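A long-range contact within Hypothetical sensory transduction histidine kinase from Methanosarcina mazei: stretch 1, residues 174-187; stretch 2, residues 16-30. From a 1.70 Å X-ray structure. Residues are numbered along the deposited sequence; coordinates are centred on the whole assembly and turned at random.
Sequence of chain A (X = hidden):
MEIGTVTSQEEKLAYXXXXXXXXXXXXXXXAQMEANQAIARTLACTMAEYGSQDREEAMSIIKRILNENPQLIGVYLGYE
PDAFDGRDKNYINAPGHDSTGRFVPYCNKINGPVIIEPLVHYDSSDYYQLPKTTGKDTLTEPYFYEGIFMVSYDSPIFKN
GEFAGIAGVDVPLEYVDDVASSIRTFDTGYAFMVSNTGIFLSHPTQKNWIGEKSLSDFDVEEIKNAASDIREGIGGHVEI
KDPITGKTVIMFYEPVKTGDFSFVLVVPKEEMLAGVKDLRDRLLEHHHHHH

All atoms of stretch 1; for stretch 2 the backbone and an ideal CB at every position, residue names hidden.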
# COMPACT_ATOMS: atom_id res chain seq x y z
N GLU A 174 5.02 -7.84 4.36
CA GLU A 174 5.10 -9.17 4.97
C GLU A 174 4.31 -9.31 6.25
O GLU A 174 3.70 -10.37 6.49
CB GLU A 174 6.58 -9.48 5.29
CG GLU A 174 6.79 -10.90 5.76
CD GLU A 174 8.28 -11.21 5.92
OE1 GLU A 174 9.11 -10.51 5.29
OE2 GLU A 174 8.61 -12.13 6.67
N TYR A 175 4.20 -8.25 7.03
CA TYR A 175 3.51 -8.32 8.33
C TYR A 175 2.03 -8.67 8.13
O TYR A 175 1.41 -9.28 9.01
CB TYR A 175 3.66 -6.98 9.10
CG TYR A 175 2.68 -5.97 8.64
CD1 TYR A 175 1.40 -5.81 9.28
CD2 TYR A 175 3.00 -5.11 7.58
CE1 TYR A 175 0.47 -4.86 8.82
CE2 TYR A 175 2.11 -4.13 7.15
CZ TYR A 175 0.86 -4.01 7.77
OH TYR A 175 -0.02 -3.09 7.30
N VAL A 176 1.50 -8.29 6.99
CA VAL A 176 0.09 -8.63 6.72
C VAL A 176 -0.13 -10.14 6.73
O VAL A 176 -1.11 -10.63 7.34
CB VAL A 176 -0.38 -7.98 5.45
CG1 VAL A 176 -1.85 -8.42 5.10
CG2 VAL A 176 -0.28 -6.47 5.59
N ASP A 177 0.74 -10.87 6.05
CA ASP A 177 0.65 -12.31 6.03
C ASP A 177 0.89 -12.84 7.43
O ASP A 177 0.18 -13.72 7.87
CB ASP A 177 1.65 -12.95 5.07
CG ASP A 177 1.37 -14.44 4.85
OD1 ASP A 177 0.22 -14.83 4.61
OD2 ASP A 177 2.29 -15.28 4.98
N ASP A 178 1.91 -12.35 8.12
CA ASP A 178 2.14 -12.82 9.51
C ASP A 178 0.89 -12.76 10.41
O ASP A 178 0.58 -13.72 11.13
CB ASP A 178 3.31 -12.12 10.19
CG ASP A 178 4.62 -12.32 9.43
OD1 ASP A 178 4.72 -13.26 8.60
OD2 ASP A 178 5.55 -11.51 9.62
N VAL A 179 0.18 -11.65 10.37
CA VAL A 179 -0.94 -11.40 11.20
C VAL A 179 -2.21 -12.11 10.64
O VAL A 179 -2.85 -12.87 11.37
CB VAL A 179 -1.26 -9.88 11.30
CG1 VAL A 179 -2.58 -9.72 12.13
CG2 VAL A 179 -0.10 -9.12 12.04
N ALA A 180 -2.55 -11.88 9.36
CA ALA A 180 -3.85 -12.42 8.80
C ALA A 180 -3.85 -13.96 8.75
O ALA A 180 -4.87 -14.60 9.02
CB ALA A 180 -4.08 -11.84 7.38
N SER A 181 -2.69 -14.56 8.46
CA SER A 181 -2.62 -16.01 8.35
C SER A 181 -2.70 -16.75 9.66
O SER A 181 -2.80 -17.99 9.62
CB SER A 181 -1.41 -16.44 7.55
OG SER A 181 -1.66 -16.13 6.16
N SER A 182 -2.69 -16.04 10.77
CA SER A 182 -2.88 -16.67 12.09
C SER A 182 -4.31 -16.58 12.59
O SER A 182 -4.63 -17.08 13.66
CB SER A 182 -2.00 -15.99 13.12
OG SER A 182 -2.56 -14.68 13.40
N ILE A 183 -5.17 -15.87 11.88
CA ILE A 183 -6.57 -15.70 12.33
C ILE A 183 -7.33 -16.96 12.07
O ILE A 183 -7.27 -17.55 10.97
CB ILE A 183 -7.21 -14.50 11.62
CG1 ILE A 183 -6.53 -13.21 12.09
CG2 ILE A 183 -8.76 -14.43 11.91
CD1 ILE A 183 -6.83 -12.00 11.18
N ARG A 184 -7.99 -17.44 13.13
CA ARG A 184 -8.80 -18.65 12.98
C ARG A 184 -10.18 -18.39 13.54
O ARG A 184 -10.33 -17.74 14.58
CB ARG A 184 -8.15 -19.81 13.71
CG ARG A 184 -6.86 -20.23 13.05
CD ARG A 184 -6.98 -20.56 11.48
NE ARG A 184 -5.66 -21.06 11.15
CZ ARG A 184 -4.83 -20.59 10.22
NH1 ARG A 184 -3.64 -21.17 10.14
NH2 ARG A 184 -5.20 -19.66 9.33
N THR A 185 -11.20 -18.87 12.86
CA THR A 185 -12.53 -18.65 13.40
C THR A 185 -13.34 -19.97 13.26
O THR A 185 -13.19 -20.67 12.29
CB THR A 185 -13.22 -17.46 12.62
OG1 THR A 185 -14.46 -17.09 13.22
CG2 THR A 185 -13.45 -17.87 11.17
N PHE A 186 -14.22 -20.25 14.21
CA PHE A 186 -14.84 -21.58 14.23
C PHE A 186 -13.79 -22.73 14.19
O PHE A 186 -12.80 -22.68 14.89
CB PHE A 186 -15.92 -21.67 13.13
CG PHE A 186 -16.96 -20.61 13.27
CD1 PHE A 186 -17.97 -20.72 14.22
CD2 PHE A 186 -16.91 -19.46 12.51
CE1 PHE A 186 -18.92 -19.73 14.35
CE2 PHE A 186 -17.85 -18.45 12.68
CZ PHE A 186 -18.84 -18.58 13.59
N ASP A 187 -14.01 -23.76 13.39
CA ASP A 187 -13.07 -24.85 13.36
C ASP A 187 -11.99 -24.72 12.30
O ASP A 187 -10.84 -25.01 12.56
CB ASP A 187 -13.80 -26.18 13.15
CG ASP A 187 -14.81 -26.47 14.26
OD1 ASP A 187 -14.51 -26.18 15.44
OD2 ASP A 187 -15.92 -26.98 13.95
N UNK A 16 -24.04 -12.03 11.55
CA UNK A 16 -23.80 -10.68 12.03
C UNK A 16 -22.52 -10.60 12.84
O UNK A 16 -21.78 -9.62 12.76
CB UNK A 16 -24.98 -10.20 12.87
N UNK A 17 -22.23 -11.64 13.61
CA UNK A 17 -21.01 -11.60 14.33
C UNK A 17 -19.83 -11.63 13.37
O UNK A 17 -18.76 -11.08 13.69
CB UNK A 17 -20.94 -12.76 15.33
N UNK A 18 -19.99 -12.36 12.25
CA UNK A 18 -18.84 -12.56 11.34
C UNK A 18 -18.60 -11.25 10.58
O UNK A 18 -17.42 -10.91 10.32
CB UNK A 18 -19.09 -13.72 10.37
N UNK A 19 -19.69 -10.56 10.22
CA UNK A 19 -19.63 -9.27 9.48
C UNK A 19 -18.86 -8.32 10.42
O UNK A 19 -17.95 -7.63 10.00
CB UNK A 19 -21.02 -8.73 9.13
N UNK A 20 -19.22 -8.30 11.70
CA UNK A 20 -18.58 -7.33 12.65
C UNK A 20 -17.13 -7.71 12.87
O UNK A 20 -16.30 -6.82 12.99
CB UNK A 20 -19.31 -7.30 13.99
N UNK A 21 -16.83 -9.00 12.92
CA UNK A 21 -15.43 -9.43 13.04
C UNK A 21 -14.57 -8.98 11.84
O UNK A 21 -13.43 -8.51 12.00
CB UNK A 21 -15.37 -10.95 13.17
N UNK A 22 -15.11 -9.21 10.64
CA UNK A 22 -14.40 -8.80 9.40
C UNK A 22 -14.19 -7.27 9.43
O UNK A 22 -13.10 -6.80 9.03
CB UNK A 22 -15.19 -9.21 8.15
N UNK A 23 -15.21 -6.55 9.90
CA UNK A 23 -15.10 -5.02 9.91
C UNK A 23 -14.07 -4.63 10.94
O UNK A 23 -13.23 -3.72 10.69
CB UNK A 23 -16.43 -4.34 10.23
N UNK A 24 -14.11 -5.32 12.07
CA UNK A 24 -13.11 -5.07 13.13
C UNK A 24 -11.68 -5.25 12.63
O UNK A 24 -10.83 -4.32 12.76
CB UNK A 24 -13.35 -6.01 14.32
N UNK A 25 -11.39 -6.38 12.00
CA UNK A 25 -10.04 -6.59 11.50
C UNK A 25 -9.73 -5.62 10.36
O UNK A 25 -8.61 -5.16 10.30
CB UNK A 25 -9.86 -8.04 11.03
N UNK A 26 -10.71 -5.32 9.49
CA UNK A 26 -10.42 -4.35 8.40
C UNK A 26 -9.96 -3.03 9.02
O UNK A 26 -8.99 -2.42 8.54
CB UNK A 26 -11.65 -4.12 7.52
N UNK A 27 -10.68 -2.56 10.06
CA UNK A 27 -10.24 -1.33 10.73
C UNK A 27 -8.97 -1.42 11.53
O UNK A 27 -8.22 -0.44 11.60
CB UNK A 27 -11.35 -0.85 11.67
N UNK A 28 -8.65 -2.60 12.10
CA UNK A 28 -7.32 -2.78 12.67
C UNK A 28 -6.21 -2.59 11.65
O UNK A 28 -5.18 -1.90 11.94
CB UNK A 28 -7.21 -4.17 13.29
N UNK A 29 -6.42 -3.14 10.44
CA UNK A 29 -5.38 -3.01 9.43
C UNK A 29 -5.36 -1.60 8.93
O UNK A 29 -4.29 -1.07 8.59
CB UNK A 29 -5.59 -3.99 8.27
N UNK A 30 -6.52 -0.94 8.90
CA UNK A 30 -6.56 0.42 8.39
C UNK A 30 -5.78 1.41 9.28
O UNK A 30 -5.26 2.41 8.78
CB UNK A 30 -8.02 0.87 8.26

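Stretch 2 is helical throughout, running at 150° to helix 174-180 with the axes 12.5 Å apart at their closest. That gap leaves room for large side chains.

Position 16 has nothing of stretch 1 near its CB. Many residues would suit; it is Glu16.

At position 17 CA-to-CB points toward stretch 1, but the ideal CB has no atom within 5.5 Å. A long, flexible chain could reach the Phe186 ring. The residue is Lys17, whose CE lies 4.5 Å from Phe186 CZ.

Position 18 also points toward stretch 1. Its ideal CB is 5.4 Å from Phe186 CE2, and the Thr185 hydroxyl is nearby. A small residue, polar or not, would fit. It is Ser18. Its OG lies at the edge of the Phe186 ring, 4.0 Å from CE2. One water joins the two hydroxyls, 2.8 Å from Ser18 OG and 3.1 Å from Thr185 OG1.

Positions 19 and 20 are out of reach and hold Ile19 and Glu20.

Position 21 points toward Thr185 across a gap. A long unbranched or aromatic chain could span it. The residue is Met21, modelled as selenomethionine. Its extended chain (chi1 and chi2 both t) brings SE to 3.8 Å from Thr185 OG1.

Positions 22, 23 and 24 are out of reach: Ala22, Gly23 and Asn24. Even at 23 there is room for a CB.

Position 25 points toward Ile183, with CD1 5.0 Å from the ideal CB. That methyl invites an apolar or aromatic partner. The residue is Tyr25. Ile183 CD1 sits over one ring face, 3.7 Å from the centroid of the Tyr25 ring, in a CH-pi contact.

Positions 26 and 27 are out of reach: Ala26 and Asn27.

Position 28 points toward stretch 1 but has no contact there. Polar residues are well tolerated. It is Gln28, whose NE2 donates to Asn24 OD1 (2.9 Å), one helical turn back.

At position 29 CA-to-CB runs sideways, yet Tyr175, Val176, Val179 and Ala180 form an apolar hollow beyond it. Leu, Met or an aromatic could fill this. The residue is Phe29, a knob in that hole, with the largest area covered in this contact. Its CZ is 3.8 Å from Val179 CG1, and its CE1 is 4.1 Å from Val176 CG1. A water donates to Phe29 O (2.8 Å) and lies 2.5 Å from Tyr175 OH.

Position 30 is out of reach; it is Asp30.

Stretch 2 16-30: EKSIEMAGNYANQFD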
# COMPACT_ATOMS: atom_id res chain seq x y z
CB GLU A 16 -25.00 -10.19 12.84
CG GLU A 16 -26.05 -9.56 11.95
CD GLU A 16 -27.38 -9.32 12.67
OE1 GLU A 16 -27.49 -9.73 13.85
OE2 GLU A 16 -28.27 -8.70 12.04
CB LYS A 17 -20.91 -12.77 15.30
CG LYS A 17 -19.50 -13.09 15.78
CD LYS A 17 -19.55 -14.48 16.43
CE LYS A 17 -18.21 -15.17 16.44
NZ LYS A 17 -17.38 -14.80 17.65
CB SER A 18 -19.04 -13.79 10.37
OG SER A 18 -18.95 -14.96 11.13
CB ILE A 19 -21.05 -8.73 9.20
CG1 ILE A 19 -21.68 -9.60 8.10
CG2 ILE A 19 -20.99 -7.35 8.74
CD1 ILE A 19 -23.22 -9.17 7.82
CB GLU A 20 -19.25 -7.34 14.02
CG GLU A 20 -20.63 -6.78 13.92
CD GLU A 20 -20.64 -5.31 13.64
OE1 GLU A 20 -19.67 -4.55 13.90
OE2 GLU A 20 -21.67 -4.87 13.20
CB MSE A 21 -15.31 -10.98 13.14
CG MSE A 21 -13.88 -11.32 13.44
SE MSE A 21 -13.87 -13.32 13.70
CE MSE A 21 -14.31 -13.36 15.52
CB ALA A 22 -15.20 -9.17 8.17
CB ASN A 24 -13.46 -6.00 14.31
CG ASN A 24 -12.70 -5.67 15.57
OD1 ASN A 24 -11.81 -4.79 15.56
ND2 ASN A 24 -12.98 -6.41 16.66
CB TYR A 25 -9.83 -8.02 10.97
CG TYR A 25 -9.60 -9.06 12.07
CD1 TYR A 25 -8.47 -8.97 12.89
CD2 TYR A 25 -10.51 -10.11 12.24
CE1 TYR A 25 -8.24 -9.89 13.87
CE2 TYR A 25 -10.26 -11.08 13.21
CZ TYR A 25 -9.14 -10.96 14.01
OH TYR A 25 -8.87 -11.90 15.01
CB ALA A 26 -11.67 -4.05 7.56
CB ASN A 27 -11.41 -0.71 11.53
CG ASN A 27 -12.53 -0.27 10.58
OD1 ASN A 27 -13.69 -0.78 10.63
ND2 ASN A 27 -12.22 0.62 9.69
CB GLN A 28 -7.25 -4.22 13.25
CG GLN A 28 -8.11 -4.28 14.55
CD GLN A 28 -8.09 -5.65 15.16
OE1 GLN A 28 -7.02 -6.26 15.25
NE2 GLN A 28 -9.25 -6.15 15.61
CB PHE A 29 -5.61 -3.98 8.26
CG PHE A 29 -5.09 -5.37 8.56
CD1 PHE A 29 -3.72 -5.67 8.41
CD2 PHE A 29 -5.92 -6.34 9.03
CE1 PHE A 29 -3.24 -6.95 8.70
CE2 PHE A 29 -5.46 -7.63 9.28
CZ PHE A 29 -4.13 -7.95 9.13
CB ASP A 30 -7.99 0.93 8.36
CG ASP A 30 -8.09 2.32 7.69
OD1 ASP A 30 -7.59 2.47 6.57
OD2 ASP A 30 -8.63 3.26 8.29
O HOH W 1 -16.78 -15.07 12.95
O HOH W 2 -1.93 -2.50 8.85
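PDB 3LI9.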